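Hydrogenase/urease nickel incorporation protein HypB (Helicobacter pylori, PDB 4LPS) binds and slowly hydrolyses GTP and coordinates nickel or zinc, serving nickel insertion during the maturation of [NiFe] hydrogenase and of urease. Local coordinates at residues G58-T61 with M62-L66; A184-V187 with E188-F192; F224-F227 with L228-K231. All coordinates share one frame; numbering follows the deposited sequence.

Contact 1 of 3, residues G58-T61 with M62-L66; sequences GKTT and MLENL. With MG (magnesium ion), chain C; GDP (guanosine-5'-diphosphate), chain D; PO4 (phosphate ion), chain E.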
ATOM      1  N   GLY A  58      -3.823   8.736  -4.588  1.00 12.21           N
ATOM      2  CA  GLY A  58      -2.677   9.395  -3.983  1.00 10.20           C
ATOM      3  C   GLY A  58      -1.548   8.505  -3.487  1.00 12.37           C
ATOM      4  O   GLY A  58      -0.752   8.935  -2.652  1.00 12.10           O
ATOM      5  N   LYS A  59      -1.474   7.273  -3.986  1.00  9.28           N
ATOM      6  CA  LYS A  59      -0.441   6.321  -3.563  1.00  8.78           C
ATOM      7  C   LYS A  59       0.992   6.781  -3.846  1.00 10.17           C
ATOM      8  O   LYS A  59       1.832   6.800  -2.944  1.00  9.37           O
ATOM      9  CB  LYS A  59      -0.670   4.958  -4.226  1.00  8.53           C
ATOM     10  CG  LYS A  59      -1.987   4.296  -3.860  1.00  8.36           C
ATOM     11  CD  LYS A  59      -2.073   2.883  -4.423  1.00 10.04           C
ATOM     12  CE  LYS A  59      -2.142   2.881  -5.945  1.00 15.07           C
ATOM     13  NZ  LYS A  59      -3.181   3.813  -6.472  1.00 15.39           N
ATOM     14  N   THR A  60       1.280   7.119  -5.099  1.00  9.52           N
ATOM     15  CA  THR A  60       2.633   7.512  -5.482  1.00 10.15           C
ATOM     16  C   THR A  60       3.069   8.791  -4.767  1.00 10.85           C
ATOM     17  O   THR A  60       4.211   8.896  -4.313  1.00 13.10           O
ATOM     18  CB  THR A  60       2.756   7.709  -7.003  1.00 11.91           C
ATOM     19  OG1 THR A  60       2.447   6.479  -7.672  1.00 18.02           O
ATOM     20  CG2 THR A  60       4.171   8.141  -7.379  1.00 13.21           C
ATOM     21  N   THR A  61       2.156   9.754  -4.658  1.00 10.79           N
ATOM     22  CA  THR A  61       2.447  11.010  -3.969  1.00 11.52           C
ATOM     23  C   THR A  61       2.800  10.746  -2.513  1.00 18.49           C
ATOM     24  O   THR A  61       3.733  11.343  -1.970  1.00 20.45           O
ATOM     25  CB  THR A  61       1.257  11.989  -4.034  1.00 11.64           C
ATOM     26  OG1 THR A  61       0.988  12.334  -5.400  1.00 14.57           O
ATOM     27  CG2 THR A  61       1.559  13.257  -3.244  1.00 12.58           C
ATOM     28  N   MET A  62       2.051   9.844  -1.887  1.00 14.40           N
ATOM     29  CA  MET A  62       2.306   9.472  -0.501  1.00 15.13           C
ATOM     30  C   MET A  62       3.706   8.893  -0.323  1.00 15.51           C
ATOM     31  O   MET A  62       4.421   9.255   0.613  1.00 17.08           O
ATOM     32  CB  MET A  62       1.268   8.462  -0.021  1.00 10.35           C
ATOM     33  CG  MET A  62       1.402   8.109   1.447  1.00 12.15           C
ATOM     34  SD  MET A  62       0.309   6.751   1.888  1.00 25.94           S
ATOM     35  CE  MET A  62       1.082   5.427   0.960  1.00 21.53           C
ATOM     36  N   LEU A  63       4.089   7.988  -1.220  1.00 12.73           N
ATOM     37  CA  LEU A  63       5.412   7.376  -1.168  1.00 13.31           C
ATOM     38  C   LEU A  63       6.508   8.411  -1.406  1.00 13.19           C
ATOM     39  O   LEU A  63       7.562   8.357  -0.772  1.00 16.50           O
ATOM     40  CB  LEU A  63       5.522   6.235  -2.186  1.00 13.18           C
ATOM     41  CG  LEU A  63       4.596   5.033  -1.966  1.00 10.47           C
ATOM     42  CD1 LEU A  63       4.809   3.982  -3.036  1.00 10.91           C
ATOM     43  CD2 LEU A  63       4.831   4.429  -0.592  1.00  9.94           C
ATOM     44  N   GLU A  64       6.264   9.342  -2.327  1.00 13.59           N
ATOM     45  CA  GLU A  64       7.191  10.449  -2.561  1.00 16.64           C
ATOM     46  C   GLU A  64       7.420  11.246  -1.280  1.00 18.43           C
ATOM     47  O   GLU A  64       8.547  11.630  -0.967  1.00 21.54           O
ATOM     48  CB  GLU A  64       6.672  11.376  -3.664  1.00 14.47           C
ATOM     49  CG  GLU A  64       6.771  10.819  -5.080  1.00 17.27           C
ATOM     50  CD  GLU A  64       6.094  11.714  -6.104  1.00 22.62           C
ATOM     51  OE1 GLU A  64       4.973  12.194  -5.827  1.00 22.14           O
ATOM     52  OE2 GLU A  64       6.682  11.945  -7.181  1.00 29.90           O
ATOM     53  N   ASN A  65       6.340  11.487  -0.542  1.00 14.36           N
ATOM     54  CA  ASN A  65       6.414  12.225   0.714  1.00 17.26           C
ATOM     55  C   ASN A  65       7.062  11.417   1.841  1.00 17.81           C
ATOM     56  O   ASN A  65       7.733  11.978   2.708  1.00 18.51           O
ATOM     57  CB  ASN A  65       5.015  12.682   1.134  1.00 16.22           C
ATOM     58  CG  ASN A  65       4.492  13.820   0.277  1.00 21.03           C
ATOM     59  OD1 ASN A  65       5.264  14.634  -0.229  1.00 23.21           O
ATOM     60  ND2 ASN A  65       3.175  13.870   0.092  1.00 21.86           N
ATOM     61  N   LEU A  66       6.858  10.102   1.830  1.00 14.52           N
ATOM     62  CA  LEU A  66       7.463   9.228   2.835  1.00 16.13           C
ATOM     63  C   LEU A  66       8.985   9.174   2.685  1.00 17.52           C
ATOM     64  O   LEU A  66       9.709   8.974   3.659  1.00 17.87           O
ATOM     65  CB  LEU A  66       6.875   7.818   2.749  1.00 15.49           C
ATOM     66  CG  LEU A  66       5.501   7.589   3.389  1.00 15.68           C
ATOM     67  CD1 LEU A  66       5.000   6.181   3.086  1.00 14.29           C
ATOM     68  CD2 LEU A  66       5.562   7.825   4.888  1.00 15.05           C
TER
HETATM   69 MG    MG C 301       0.544   5.716  -8.778  1.00 19.55          MG
HETATM   70  PB  GDP D 302      -2.006   7.392  -7.446  1.00 14.28           P
HETATM   71  O1B GDP D 302      -2.429   7.274  -8.889  1.00 14.98           O
HETATM   72  O2B GDP D 302      -0.578   6.941  -7.276  1.00  8.10           O
HETATM   73  O3B GDP D 302      -2.876   6.525  -6.571  1.00 15.20           O
HETATM   74  O3A GDP D 302      -2.172   8.914  -6.965  1.00 18.89           O
HETATM   75  PA  GDP D 302      -1.202  10.107  -7.449  1.00 17.29           P
HETATM   76  O1A GDP D 302      -0.017  10.215  -6.525  1.00 13.76           O
HETATM   77  O2A GDP D 302      -0.766   9.939  -8.881  1.00 17.91           O
HETATM   78  O5' GDP D 302      -2.136  11.391  -7.251  1.00 13.35           O
HETATM   79  C5' GDP D 302      -3.113  11.736  -8.230  1.00 13.08           C
HETATM   80  C4' GDP D 302      -3.429  13.218  -8.095  1.00 13.40           C
HETATM   81  O4' GDP D 302      -3.844  13.501  -6.758  1.00 17.36           O
HETATM   82  C3' GDP D 302      -2.192  14.059  -8.350  1.00 15.26           C
HETATM   83  O3' GDP D 302      -2.592  15.210  -9.100  1.00 13.26           O
HETATM   84  C2' GDP D 302      -1.729  14.509  -6.984  1.00 14.01           C
HETATM   85  O2' GDP D 302      -1.139  15.806  -7.055  1.00 12.65           O
HETATM   86  C1' GDP D 302      -3.035  14.550  -6.214  1.00 16.50           C
HETATM   87  N9  GDP D 302      -2.861  14.322  -4.762  1.00 14.86           N
HETATM   88  C8  GDP D 302      -2.180  13.334  -4.149  1.00 10.86           C
HETATM   89  N7  GDP D 302      -2.280  13.454  -2.802  1.00 13.36           N
HETATM   90  C5  GDP D 302      -3.051  14.530  -2.540  1.00 13.38           C
HETATM   91  C6  GDP D 302      -3.566  15.227  -1.337  1.00 13.35           C
HETATM   92  O6  GDP D 302      -3.289  14.819  -0.191  1.00 15.97           O
HETATM   93  N1  GDP D 302      -4.338  16.307  -1.513  1.00 14.40           N
HETATM   94  C2  GDP D 302      -4.652  16.769  -2.738  1.00 14.35           C
HETATM   95  N2  GDP D 302      -5.437  17.867  -2.850  1.00 10.72           N
HETATM   96  N3  GDP D 302      -4.219  16.182  -3.880  1.00 14.74           N
HETATM   97  C4  GDP D 302      -3.433  15.086  -3.839  1.00 16.11           C
HETATM   98  P   PO4 E 303      -2.411   4.096 -10.048  1.00 20.60           P
HETATM   99  O1  PO4 E 303      -1.947   2.664 -10.145  1.00 27.59           O
HETATM  100  O2  PO4 E 303      -1.220   4.975  -9.766  1.00 18.55           O
HETATM  101  O3  PO4 E 303      -3.045   4.507 -11.352  1.00 18.96           O
HETATM  102  O4  PO4 E 303      -3.415   4.220  -8.934  1.00 26.64           O
HETATM  103  O   HOH W   1       0.161   7.538 -10.067  1.00 20.83           O
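T61 and N65 stand one turn apart on the helix that follows the P-loop and run side by side in the same direction, CG2 of T61 lying 3.8 Å from ND2 of N65. The hydroxyl of T61 has a different task. OG1 sits beside the backbone N, opposite the carbonyl carbon (chi1 -62°), and from there donates to O1A of GDP at 2.6 Å, while the T61 backbone N-H reaches the same oxygen. The alpha-phosphate is thus gripped by two donors of one residue.

T60 divides its work in a similar way. Its N-H points almost straight at O2B of GDP (2.9 Å, 170°), and its OG1 binds the magnesium ion at 2.3 Å. O2B, a water, a phosphate ion, D86 and E135 complete the metal's surroundings. One turn on, the backbone N of E64 donates to T60 O, and the extended E64 side chain passes beside that carbonyl before its carboxylate pairs with R89.

M62 closes against the start of the helix, its CB 3.4 Å from G58 O, the carbonyl of the N-cap residue, which accepts its N-H. This is the Walker A arrangement of P-loop GTPases: amides at the helix start face the diphosphate, and the helix dipole probably adds to the pull. K59 bends at its last two torsions to bring NZ to O3B of GDP (2.7 Å) and to the phosphate ion, the one ammonium serving both anions, with S53 as a further partner.

Away from the nucleotide, one side of the helix is apolar. L63 packs against V76 of strand 74-80 and I133 of strand 131-135, L63 and E64 both touch L90 of helix 85-91, and M62 and L66 meet M213 and F72 in the flanking loops.

Contact 2 of 3, residues A184-V187 with E188-F192; sequences ADMV and EVFNF. With GDP (guanosine-5'-diphosphate), chain D.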
ATOM      1  N   ALA A 184      -7.163  14.599   2.467  1.00 12.15           N
ATOM      2  CA  ALA A 184      -8.026  15.077   3.542  1.00 16.93           C
ATOM      3  C   ALA A 184      -8.203  16.598   3.526  1.00 15.99           C
ATOM      4  O   ALA A 184      -9.126  17.128   4.146  1.00 12.95           O
ATOM      5  CB  ALA A 184      -7.475  14.626   4.886  1.00 12.65           C
ATOM      6  N   ASP A 185      -7.316  17.292   2.817  1.00 14.33           N
ATOM      7  CA  ASP A 185      -7.454  18.730   2.604  1.00 16.72           C
ATOM      8  C   ASP A 185      -8.726  19.092   1.830  1.00 16.48           C
ATOM      9  O   ASP A 185      -9.152  20.248   1.834  1.00 15.66           O
ATOM     10  CB  ASP A 185      -6.226  19.275   1.871  1.00 16.18           C
ATOM     11  CG  ASP A 185      -5.922  18.508   0.599  1.00 16.42           C
ATOM     12  OD1 ASP A 185      -5.551  17.317   0.691  1.00 16.02           O
ATOM     13  OD2 ASP A 185      -6.045  19.096  -0.498  1.00 14.46           O
ATOM     14  N   MET A 186      -9.319  18.101   1.164  1.00 12.90           N
ATOM     15  CA  MET A 186     -10.466  18.325   0.283  1.00 12.54           C
ATOM     16  C   MET A 186     -11.826  18.046   0.933  1.00 13.53           C
ATOM     17  O   MET A 186     -12.857  18.091   0.256  1.00 14.86           O
ATOM     18  CB  MET A 186     -10.320  17.465  -0.977  1.00 17.76           C
ATOM     19  CG  MET A 186      -9.150  17.855  -1.874  1.00 20.70           C
ATOM     20  SD  MET A 186      -9.511  19.317  -2.864  1.00 27.47           S
ATOM     21  CE  MET A 186      -7.872  20.008  -3.080  1.00 32.65           C
ATOM     22  N   VAL A 187     -11.831  17.752   2.233  1.00 13.52           N
ATOM     23  CA  VAL A 187     -13.055  17.343   2.930  1.00 13.85           C
ATOM     24  C   VAL A 187     -14.190  18.363   2.806  1.00 18.88           C
ATOM     25  O   VAL A 187     -15.337  17.997   2.540  1.00 17.96           O
ATOM     26  CB  VAL A 187     -12.780  17.086   4.427  1.00 15.75           C
ATOM     27  CG1 VAL A 187     -14.076  17.067   5.227  1.00 14.58           C
ATOM     28  CG2 VAL A 187     -12.028  15.781   4.608  1.00 15.97           C
ATOM     29  N   GLU A 188     -13.867  19.639   2.987  1.00 19.17           N
ATOM     30  CA  GLU A 188     -14.880  20.689   2.998  1.00 20.33           C
ATOM     31  C   GLU A 188     -15.522  20.943   1.631  1.00 21.71           C
ATOM     32  O   GLU A 188     -16.749  21.052   1.528  1.00 20.19           O
ATOM     33  CB  GLU A 188     -14.278  21.990   3.536  1.00 23.85           C
ATOM     34  CG  GLU A 188     -15.284  22.879   4.249  1.00 34.96           C
ATOM     35  CD  GLU A 188     -14.631  24.010   5.023  1.00 42.40           C
ATOM     36  OE1 GLU A 188     -14.319  25.054   4.411  1.00 44.89           O
ATOM     37  OE2 GLU A 188     -14.434  23.850   6.248  1.00 40.90           O
ATOM     38  N   VAL A 189     -14.703  21.053   0.588  1.00 19.95           N
ATOM     39  CA  VAL A 189     -15.225  21.325  -0.750  1.00 20.97           C
ATOM     40  C   VAL A 189     -16.054  20.166  -1.317  1.00 18.16           C
ATOM     41  O   VAL A 189     -16.879  20.373  -2.207  1.00 19.41           O
ATOM     42  CB  VAL A 189     -14.088  21.666  -1.743  1.00 26.52           C
ATOM     43  CG1 VAL A 189     -13.481  23.019  -1.410  1.00 30.33           C
ATOM     44  CG2 VAL A 189     -13.021  20.593  -1.722  1.00 23.70           C
ATOM     45  N   PHE A 190     -15.848  18.957  -0.800  1.00 15.96           N
ATOM     46  CA  PHE A 190     -16.625  17.803  -1.249  1.00 16.18           C
ATOM     47  C   PHE A 190     -17.757  17.412  -0.295  1.00 19.72           C
ATOM     48  O   PHE A 190     -18.490  16.457  -0.566  1.00 23.15           O
ATOM     49  CB  PHE A 190     -15.704  16.601  -1.471  1.00 14.78           C
ATOM     50  CG  PHE A 190     -14.962  16.637  -2.777  1.00 16.80           C
ATOM     51  CD1 PHE A 190     -15.555  16.147  -3.931  1.00 16.66           C
ATOM     52  CD2 PHE A 190     -13.679  17.161  -2.854  1.00 16.02           C
ATOM     53  CE1 PHE A 190     -14.885  16.177  -5.139  1.00 14.82           C
ATOM     54  CE2 PHE A 190     -13.001  17.193  -4.060  1.00 14.56           C
ATOM     55  CZ  PHE A 190     -13.605  16.701  -5.205  1.00 14.68           C
ATOM     56  N   ASN A 191     -17.896  18.146   0.808  1.00 24.75           N
ATOM     57  CA  ASN A 191     -18.877  17.822   1.843  1.00 30.64           C
ATOM     58  C   ASN A 191     -18.728  16.357   2.265  1.00 28.27           C
ATOM     59  O   ASN A 191     -19.712  15.642   2.472  1.00 30.69           O
ATOM     60  CB  ASN A 191     -20.302  18.110   1.354  1.00 37.94           C
ATOM     61  CG  ASN A 191     -20.457  19.522   0.801  1.00 50.20           C
ATOM     62  OD1 ASN A 191     -20.455  20.503   1.548  1.00 54.70           O
ATOM     63  ND2 ASN A 191     -20.595  19.626  -0.517  1.00 54.58           N
ATOM     64  N   PHE A 192     -17.475  15.929   2.376  1.00 22.47           N
ATOM     65  CA  PHE A 192     -17.120  14.546   2.662  1.00 16.79           C
ATOM     66  C   PHE A 192     -17.373  14.261   4.134  1.00 15.10           C
ATOM     67  O   PHE A 192     -16.964  15.040   4.997  1.00 18.22           O
ATOM     68  CB  PHE A 192     -15.649  14.309   2.300  1.00 13.41           C
ATOM     69  CG  PHE A 192     -15.190  12.885   2.441  1.00 13.30           C
ATOM     70  CD1 PHE A 192     -14.725  12.402   3.660  1.00 13.95           C
ATOM     71  CD2 PHE A 192     -15.169  12.043   1.340  1.00 14.22           C
ATOM     72  CE1 PHE A 192     -14.282  11.093   3.781  1.00  9.83           C
ATOM     73  CE2 PHE A 192     -14.722  10.737   1.452  1.00 12.27           C
ATOM     74  CZ  PHE A 192     -14.280  10.262   2.675  1.00 12.14           C
TER
HETATM   75  PB  GDP D 302      -2.006   7.392  -7.446  1.00 14.28           P
HETATM   76  O1B GDP D 302      -2.429   7.274  -8.889  1.00 14.98           O
HETATM   77  O2B GDP D 302      -0.578   6.941  -7.276  1.00  8.10           O
HETATM   78  O3B GDP D 302      -2.876   6.525  -6.571  1.00 15.20           O
HETATM   79  O3A GDP D 302      -2.172   8.914  -6.965  1.00 18.89           O
HETATM   80  PA  GDP D 302      -1.202  10.107  -7.449  1.00 17.29           P
HETATM   81  O1A GDP D 302      -0.017  10.215  -6.525  1.00 13.76           O
HETATM   82  O2A GDP D 302      -0.766   9.939  -8.881  1.00 17.91           O
HETATM   83  O5' GDP D 302      -2.136  11.391  -7.251  1.00 13.35           O
HETATM   84  C5' GDP D 302      -3.113  11.736  -8.230  1.00 13.08           C
HETATM   85  C4' GDP D 302      -3.429  13.218  -8.095  1.00 13.40           C
HETATM   86  O4' GDP D 302      -3.844  13.501  -6.758  1.00 17.36           O
HETATM   87  C3' GDP D 302      -2.192  14.059  -8.350  1.00 15.26           C
HETATM   88  O3' GDP D 302      -2.592  15.210  -9.100  1.00 13.26           O
HETATM   89  C2' GDP D 302      -1.729  14.509  -6.984  1.00 14.01           C
HETATM   90  O2' GDP D 302      -1.139  15.806  -7.055  1.00 12.65           O
HETATM   91  C1' GDP D 302      -3.035  14.550  -6.214  1.00 16.50           C
HETATM   92  N9  GDP D 302      -2.861  14.322  -4.762  1.00 14.86           N
HETATM   93  C8  GDP D 302      -2.180  13.334  -4.149  1.00 10.86           C
HETATM   94  N7  GDP D 302      -2.280  13.454  -2.802  1.00 13.36           N
HETATM   95  C5  GDP D 302      -3.051  14.530  -2.540  1.00 13.38           C
HETATM   96  C6  GDP D 302      -3.566  15.227  -1.337  1.00 13.35           C
HETATM   97  O6  GDP D 302      -3.289  14.819  -0.191  1.00 15.97           O
HETATM   98  N1  GDP D 302      -4.338  16.307  -1.513  1.00 14.40           N
HETATM   99  C2  GDP D 302      -4.652  16.769  -2.738  1.00 14.35           C
HETATM  100  N2  GDP D 302      -5.437  17.867  -2.850  1.00 10.72           N
HETATM  101  N3  GDP D 302      -4.219  16.182  -3.880  1.00 14.74           N
HETATM  102  C4  GDP D 302      -3.433  15.086  -3.839  1.00 16.11           C
HETATM  103  O   HOH W   2     -11.670  21.311   1.339  1.00 31.39           O
HETATM  104  O   HOH W   3     -11.458  20.481   4.270  1.00 42.44           O
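Two backbone bonds fold V187 and M186 back onto the residues that follow. F192 N donates to V187 O at 3.0 Å, nearly straight (165°) and in the carbonyl plane; the bond from F190 N to M186 O is longer, 3.3 Å. E188 to N191 forms a type I beta turn, closed by N191 N to E188 O; F190 donates from within it and F192 from just after it. Two waters extend the network: one takes the N-H of V189 and the other that of E188, and both donate to D185 O, the second weakly.

The apolar contacts are few. CB of M186 lies 3.9 Å from CD2 of F190, whose ring turns its edge to the M186 carbonyl oxygen. SD of M186 meets CG2 of V189 as the two side chains cross at a slant, and V187 CG1 rests loosely near F192 CB. V187 and F192 both also touch V159.

CG of D185 lies between the backbone N and the carbonyl carbon (chi1 53°), which holds the carboxylate at the edge of the guanine, OD1 accepting from N1 and OD2 from N2, each at 2.7 Å. S214 also bonds OD1, and the methyl of M186 lies by N2.

The paired carboxylate is the aspartate of the NKxD-type guanine motif, here in the sequence SKAD. Its two oxygens accept the N1-H and N2-H that guanine offers on its Watson-Crick edge; adenine has no such pair of donors, consistent with selection of guanine nucleotides.

Contact 3 of 3, residues F224-F227 with L228-K231; sequences FKNF and LLEK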
ATOM      1  N   PHE A 224       1.697   8.654  10.241  1.00 19.31           N
ATOM      2  CA  PHE A 224       1.514   7.377   9.559  1.00 17.25           C
ATOM      3  C   PHE A 224       2.846   6.640   9.473  1.00 19.95           C
ATOM      4  O   PHE A 224       2.893   5.415   9.581  1.00 17.98           O
ATOM      5  CB  PHE A 224       0.919   7.576   8.160  1.00 17.67           C
ATOM      6  CG  PHE A 224       0.723   6.293   7.400  1.00 19.51           C
ATOM      7  CD1 PHE A 224      -0.198   5.351   7.836  1.00 19.40           C
ATOM      8  CD2 PHE A 224       1.469   6.021   6.262  1.00 16.76           C
ATOM      9  CE1 PHE A 224      -0.378   4.158   7.147  1.00 16.80           C
ATOM     10  CE2 PHE A 224       1.297   4.833   5.566  1.00 12.71           C
ATOM     11  CZ  PHE A 224       0.372   3.899   6.010  1.00 12.54           C
ATOM     12  N   LYS A 225       3.921   7.395   9.264  1.00 20.55           N
ATOM     13  CA  LYS A 225       5.267   6.832   9.221  1.00 22.85           C
ATOM     14  C   LYS A 225       5.624   6.153  10.542  1.00 23.87           C
ATOM     15  O   LYS A 225       6.154   5.040  10.556  1.00 19.36           O
ATOM     16  CB  LYS A 225       6.288   7.929   8.886  1.00 24.79           C
ATOM     17  CG  LYS A 225       7.746   7.475   8.802  1.00 22.13           C
ATOM     18  CD  LYS A 225       8.480   7.582  10.137  1.00 21.87           C
ATOM     19  CE  LYS A 225       8.669   9.024  10.562  1.00 23.12           C
ATOM     20  NZ  LYS A 225       9.394   9.118  11.861  1.00 25.17           N
ATOM     21  N   ASN A 226       5.339   6.834  11.648  1.00 20.10           N
ATOM     22  CA  ASN A 226       5.639   6.301  12.971  1.00 23.26           C
ATOM     23  C   ASN A 226       4.799   5.071  13.271  1.00 20.50           C
ATOM     24  O   ASN A 226       5.256   4.144  13.939  1.00 22.10           O
ATOM     25  CB  ASN A 226       5.411   7.365  14.048  1.00 23.09           C
ATOM     26  CG  ASN A 226       6.496   8.424  14.063  1.00 28.73           C
ATOM     27  OD1 ASN A 226       7.637   8.165  13.681  1.00 29.44           O
ATOM     28  ND2 ASN A 226       6.146   9.625  14.514  1.00 25.90           N
ATOM     29  N   PHE A 227       3.567   5.075  12.771  1.00 19.40           N
ATOM     30  CA  PHE A 227       2.686   3.917  12.846  1.00 21.30           C
ATOM     31  C   PHE A 227       3.316   2.700  12.178  1.00 18.84           C
ATOM     32  O   PHE A 227       3.324   1.604  12.740  1.00 18.05           O
ATOM     33  CB  PHE A 227       1.339   4.248  12.196  1.00 19.87           C
ATOM     34  CG  PHE A 227       0.462   3.054  11.958  1.00 21.48           C
ATOM     35  CD1 PHE A 227      -0.204   2.442  13.009  1.00 23.82           C
ATOM     36  CD2 PHE A 227       0.286   2.557  10.675  1.00 19.17           C
ATOM     37  CE1 PHE A 227      -1.016   1.344  12.787  1.00 22.75           C
ATOM     38  CE2 PHE A 227      -0.524   1.460  10.444  1.00 22.87           C
ATOM     39  CZ  PHE A 227      -1.178   0.854  11.503  1.00 22.27           C
ATOM     40  N   LEU A 228       3.854   2.904  10.981  1.00 16.92           N
ATOM     41  CA  LEU A 228       4.496   1.830  10.237  1.00 16.23           C
ATOM     42  C   LEU A 228       5.733   1.318  10.964  1.00 17.26           C
ATOM     43  O   LEU A 228       5.989   0.114  10.999  1.00 17.14           O
ATOM     44  CB  LEU A 228       4.869   2.306   8.833  1.00 15.42           C
ATOM     45  CG  LEU A 228       3.707   2.622   7.886  1.00 14.41           C
ATOM     46  CD1 LEU A 228       4.232   3.044   6.525  1.00 13.80           C
ATOM     47  CD2 LEU A 228       2.777   1.426   7.745  1.00 15.00           C
ATOM     48  N   LEU A 229       6.497   2.246  11.536  1.00 18.90           N
ATOM     49  CA  LEU A 229       7.709   1.911  12.274  1.00 22.08           C
ATOM     50  C   LEU A 229       7.383   1.038  13.479  1.00 23.44           C
ATOM     51  O   LEU A 229       8.113   0.096  13.790  1.00 21.71           O
ATOM     52  CB  LEU A 229       8.435   3.181  12.726  1.00 24.85           C
ATOM     53  CG  LEU A 229       9.264   3.929  11.679  1.00 26.45           C
ATOM     54  CD1 LEU A 229       9.973   5.118  12.310  1.00 31.54           C
ATOM     55  CD2 LEU A 229      10.269   2.993  11.021  1.00 25.86           C
ATOM     56  N   GLU A 230       6.289   1.363  14.159  1.00 24.31           N
ATOM     57  CA  GLU A 230       5.881   0.603  15.331  1.00 27.18           C
ATOM     58  C   GLU A 230       5.357  -0.771  14.925  1.00 23.32           C
ATOM     59  O   GLU A 230       5.562  -1.759  15.633  1.00 24.17           O
ATOM     60  CB  GLU A 230       4.822   1.372  16.125  1.00 33.91           C
ATOM     61  CG  GLU A 230       4.099   0.544  17.181  1.00 39.27           C
ATOM     62  CD  GLU A 230       5.017   0.075  18.299  1.00 44.99           C
ATOM     63  OE1 GLU A 230       6.117   0.647  18.465  1.00 48.80           O
ATOM     64  OE2 GLU A 230       4.637  -0.877  19.016  1.00 44.11           O
ATOM     65  N   LYS A 231       4.684  -0.834  13.779  1.00 21.14           N
ATOM     66  CA  LYS A 231       4.159  -2.100  13.282  1.00 20.32           C
ATOM     67  C   LYS A 231       5.293  -3.065  12.945  1.00 21.52           C
ATOM     68  O   LYS A 231       5.198  -4.259  13.231  1.00 21.04           O
ATOM     69  CB  LYS A 231       3.251  -1.866  12.074  1.00 18.83           C
ATOM     70  CG  LYS A 231       1.830  -1.495  12.485  1.00 20.24           C
ATOM     71  CD  LYS A 231       1.238  -2.609  13.339  1.00 27.04           C
ATOM     72  CE  LYS A 231      -0.122  -2.237  13.896  1.00 30.82           C
ATOM     73  NZ  LYS A 231       0.034  -1.498  15.179  1.00 32.16           N
TER
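L228 lies over one face of the F224 ring, its CG 4.2 Å from the ring centroid and 19° off the normal, displaced toward the rim in a CH-pi contact. Both methyls take part in the overlap: CD1 comes to 3.6 Å from CE2 of F224, and CD2 reaches CZ. The same CD2 also approaches CD2 of F227 at 4.0 Å, so one methyl touches both phenylalanines. The F224 ring is brought there by a chi1 of 179°, which carries CG away from the backbone N and forward along the helix.

A second CH-pi contact repeats the i, i+4 spacing. CG of K231 stands over one face of F227, again toward the rim, and the chain, bent at chi2, follows the rim, CE lying 3.9 Å from CE1.

All this belongs to helix 218-234, which follows the edge strand 210-212 of the parallel sheet in the P-loop NTPase fold. Its inner side meets the sheet: F224 and F227 both engage the ring of F211, F224 edge-to-face, while L228 touches L49 and I154 on the central strands. The helical bonds from L228, L229, E230 and K231 back to F224, K225, N226 and F227 all measure 3.0 Å.

Another flank of the helix is mixed in character. K225 folds at chi2 and chi3, laying CD 3.6 Å from CD1 of L229 and turning NZ to OD1 of N226 at 2.7 Å, while its salt bridge goes to D71. The carboxylate of E230 pairs instead with R233.

Contacts 1 and 2 meet the same GDP at different parts, contact 1 at the diphosphate and contact 2 at the base, yet their nearest atoms stay about 9 Å apart. Contact 1 is buried and rich in backbone donors and metal ligation; contact 2, on a surface loop, is held by a turn, two bridging waters and a few loose apolar touches, and offers its carboxylate to the base. Contact 3 takes no part in the nucleotide site and is partly buried, its chemistry being mainly rings and aliphatic chains. It nevertheless touches contact 1, where L66 CD2 lies 4.1 Å from K225 CB and M62 SD approaches F224 CE2, so helices 59-66 and 218-234 pack together.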